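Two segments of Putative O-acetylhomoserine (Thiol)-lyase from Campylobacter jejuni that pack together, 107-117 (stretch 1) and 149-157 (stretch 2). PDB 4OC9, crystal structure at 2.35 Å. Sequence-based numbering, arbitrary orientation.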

# COMPACT_ATOMS: atom_id res chain seq x y z
N LYS D 107 14.45 19.48 28.46
CA LYS D 107 15.17 18.41 27.76
C LYS D 107 14.20 17.51 26.95
O LYS D 107 13.75 16.47 27.43
CB LYS D 107 16.03 17.58 28.71
CG LYS D 107 17.08 18.40 29.41
CD LYS D 107 18.04 17.56 30.24
CE LYS D 107 18.98 18.48 30.96
NZ LYS D 107 20.04 17.72 31.66
N ILE D 108 13.87 17.99 25.74
CA ILE D 108 12.98 17.30 24.84
C ILE D 108 13.38 17.42 23.37
O ILE D 108 14.35 18.12 23.04
CB ILE D 108 11.54 17.80 24.94
CG1 ILE D 108 11.46 19.28 24.55
CG2 ILE D 108 11.01 17.53 26.33
CD1 ILE D 108 10.07 19.88 24.62
N TYR D 109 12.62 16.72 22.53
CA TYR D 109 12.82 16.72 21.11
C TYR D 109 12.72 18.14 20.60
O TYR D 109 11.79 18.86 20.94
CB TYR D 109 11.83 15.74 20.43
CG TYR D 109 11.85 15.81 18.93
CD1 TYR D 109 12.95 15.36 18.21
CD2 TYR D 109 10.73 16.23 18.22
CE1 TYR D 109 12.96 15.41 16.82
CE2 TYR D 109 10.72 16.28 16.84
CZ TYR D 109 11.83 15.87 16.13
OH TYR D 109 11.80 15.92 14.75
N GLY D 110 13.71 18.52 19.80
CA GLY D 110 13.80 19.86 19.21
C GLY D 110 12.53 20.35 18.56
O GLY D 110 12.12 21.51 18.75
N GLY D 111 11.91 19.48 17.78
CA GLY D 111 10.68 19.84 17.12
C GLY D 111 9.60 20.16 18.15
O GLY D 111 8.89 21.16 18.02
N THR D 112 9.48 19.33 19.17
CA THR D 112 8.46 19.55 20.19
C THR D 112 8.76 20.86 20.94
O THR D 112 7.85 21.55 21.43
CB THR D 112 8.43 18.41 21.21
OG1 THR D 112 8.34 17.16 20.52
CG2 THR D 112 7.25 18.56 22.15
N GLN D 113 10.04 21.18 21.06
CA GLN D 113 10.44 22.38 21.77
C GLN D 113 10.00 23.61 20.99
O GLN D 113 9.49 24.56 21.57
CB GLN D 113 11.95 22.34 22.04
CG GLN D 113 12.51 23.49 22.84
CD GLN D 113 13.92 23.18 23.30
OE1 GLN D 113 14.43 22.08 23.11
NE2 GLN D 113 14.55 24.16 23.94
N THR D 114 10.21 23.57 19.69
CA THR D 114 9.80 24.67 18.79
C THR D 114 8.28 24.81 18.81
O THR D 114 7.74 25.90 18.93
CB THR D 114 10.29 24.42 17.37
OG1 THR D 114 11.72 24.42 17.37
CG2 THR D 114 9.82 25.50 16.47
N LEU D 115 7.58 23.69 18.71
CA LEU D 115 6.11 23.67 18.77
C LEU D 115 5.58 24.36 19.99
O LEU D 115 4.72 25.24 19.94
CB LEU D 115 5.60 22.21 18.83
CG LEU D 115 4.13 22.04 19.23
CD1 LEU D 115 3.19 22.67 18.24
CD2 LEU D 115 3.76 20.59 19.40
N ILE D 116 6.09 23.94 21.12
CA ILE D 116 5.66 24.49 22.39
C ILE D 116 6.13 25.92 22.69
O ILE D 116 5.30 26.76 23.02
CB ILE D 116 6.06 23.56 23.57
CG1 ILE D 116 5.43 22.16 23.38
CG2 ILE D 116 5.60 24.13 24.90
CD1 ILE D 116 5.74 21.16 24.47
N SER D 117 7.43 26.20 22.55
CA SER D 117 7.95 27.55 22.87
C SER D 117 7.72 28.61 21.81
O SER D 117 7.76 29.80 22.14
CB SER D 117 9.45 27.53 23.23
OG SER D 117 10.23 27.27 22.09
N ILE D 149 1.62 19.51 31.92
CA ILE D 149 3.02 19.32 32.33
C ILE D 149 3.56 18.28 31.33
O ILE D 149 3.15 17.11 31.37
CB ILE D 149 3.14 18.87 33.76
CG1 ILE D 149 2.62 19.98 34.69
CG2 ILE D 149 4.59 18.57 34.06
CD1 ILE D 149 2.57 19.63 36.17
N PHE D 150 4.43 18.74 30.43
CA PHE D 150 4.98 17.91 29.38
C PHE D 150 6.43 17.57 29.52
O PHE D 150 7.25 18.45 29.79
CB PHE D 150 4.81 18.63 28.05
CG PHE D 150 5.18 17.79 26.86
CD1 PHE D 150 6.48 17.74 26.40
CD2 PHE D 150 4.20 17.07 26.18
CE1 PHE D 150 6.82 16.95 25.32
CE2 PHE D 150 4.54 16.28 25.10
CZ PHE D 150 5.85 16.22 24.67
N PHE D 151 6.74 16.29 29.33
CA PHE D 151 8.11 15.82 29.43
C PHE D 151 8.28 14.48 28.72
O PHE D 151 7.29 13.84 28.33
CB PHE D 151 8.50 15.60 30.89
CG PHE D 151 7.75 14.49 31.54
CD1 PHE D 151 6.49 14.70 32.06
CD2 PHE D 151 8.32 13.26 31.69
CE1 PHE D 151 5.81 13.68 32.70
CE2 PHE D 151 7.64 12.22 32.33
CZ PHE D 151 6.38 12.44 32.83
N GLU D 152 9.53 14.08 28.54
CA GLU D 152 9.85 12.82 27.90
C GLU D 152 10.38 11.86 28.98
O GLU D 152 11.04 12.28 29.95
CB GLU D 152 10.86 13.00 26.78
CG GLU D 152 10.29 13.75 25.59
CD GLU D 152 11.28 14.02 24.46
OE1 GLU D 152 12.42 13.53 24.53
OE2 GLU D 152 10.92 14.78 23.52
N SER D 153 10.05 10.58 28.83
CA SER D 153 10.49 9.57 29.77
C SER D 153 12.00 9.36 29.66
O SER D 153 12.70 9.21 30.66
CB SER D 153 9.73 8.26 29.54
OG SER D 153 9.96 7.70 28.24
N LEU D 154 12.49 9.35 28.43
CA LEU D 154 13.90 9.14 28.10
C LEU D 154 14.07 10.17 27.00
O LEU D 154 13.58 9.99 25.89
CB LEU D 154 14.06 7.71 27.64
CG LEU D 154 15.42 7.26 27.23
CD1 LEU D 154 16.39 7.53 28.35
CD2 LEU D 154 15.35 5.76 26.91
N SER D 155 14.76 11.25 27.31
CA SER D 155 14.89 12.36 26.35
C SER D 155 15.77 12.21 25.15
O SER D 155 16.73 11.46 25.17
CB SER D 155 15.34 13.66 27.04
OG SER D 155 16.68 13.59 27.47
N ASN D 156 15.41 12.98 24.13
CA ASN D 156 16.07 13.03 22.84
C ASN D 156 16.69 14.41 22.64
O ASN D 156 15.97 15.36 22.42
CB ASN D 156 15.03 12.71 21.78
CG ASN D 156 15.60 12.71 20.37
OD1 ASN D 156 16.65 13.26 20.11
ND2 ASN D 156 14.84 12.16 19.44
N PRO D 157 18.02 14.50 22.48
CA PRO D 157 19.09 13.52 22.42
C PRO D 157 19.94 13.33 23.65
O PRO D 157 20.96 12.62 23.54
CB PRO D 157 20.02 14.17 21.40
CG PRO D 157 19.99 15.58 21.84
CD PRO D 157 18.57 15.85 22.33
O HOH W 1 12.22 15.56 29.28
O HOH W 2 8.61 15.28 22.33

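A single buried carboxylate, that of Glu-152, ties the two stretches together, and it does so by binding backbone amides rather than a positively charged side chain in either stretch. Across the contact, the N of Tyr-109 donates to OE2 of Glu-152 at 2.8 Å, with a nearly straight N-H...O angle of 162°; this is the one direct hydrogen bond between the stretches. Within its own stretch, the N of Asn-156 donates to OE1 of Glu-152 at 3.1 Å. The carboxylate thus spans two loop segments, and its extended chi2 (t) carries it from the end of the strand to the residue just before the helix. Glutamate suits this place because it offers two acceptor oxygens at the end of an arm long enough to reach the backbone N of Tyr-109.

Tyr-109 occupies the N-cap position, and its own O accepts from the N of Gln-113 at 2.9 Å in the first turn of the helix. The CA-to-CB bond of Tyr-109 points sideways to the other stretch, and CD1 of its ring lies 3.9 Å from ND2 of Asn-156. Here the two backbones come close, CA of Tyr-109 being 5.2 Å from CA of Asn-156. Proximity alone does not make a bond, however: O of Ile-108 and O of Asn-156 are 3.3 Å apart, but both are acceptors.

Two waters extend the polar link. Water 1 donates to O of Lys-107 at 2.6 Å and accepts from N of Glu-152 at 3.2 Å, joining two backbones that do not bond directly. Water 2 lies 2.6 Å from OG1 of Thr-112 and 2.6 Å from OE2 of Glu-152, bridging the two. Close to the first bridge, CB of Ser-155 packs 3.3 Å from O of Lys-107, while its OG is hydrogen-bonded elsewhere in the structure.

The apolar part of the contact is built around Phe-150, which, like Glu-152, directs its CA-to-CB bond toward stretch 1; Phe-151 between them points away, as the alternation of a strand requires. Thr-112 and Ile-116, one helical turn apart, both direct their CA-to-CB bonds toward stretch 2. CD1 of Ile-116 lies over one face of the Phe-150 ring, 4.0 Å from CD1 of Phe-150, while CG2 of Thr-112 comes within 3.6 Å of CE1 of Phe-150. At the ring edge, CG2 of Ile-108 is 4.3 Å from the same CE1 of Phe-150. Branched aliphatic residues suit this buried pocket, and threonine suits its place because its CG2 meets the ring while its OG1 is hydrogen-bonded to water 2.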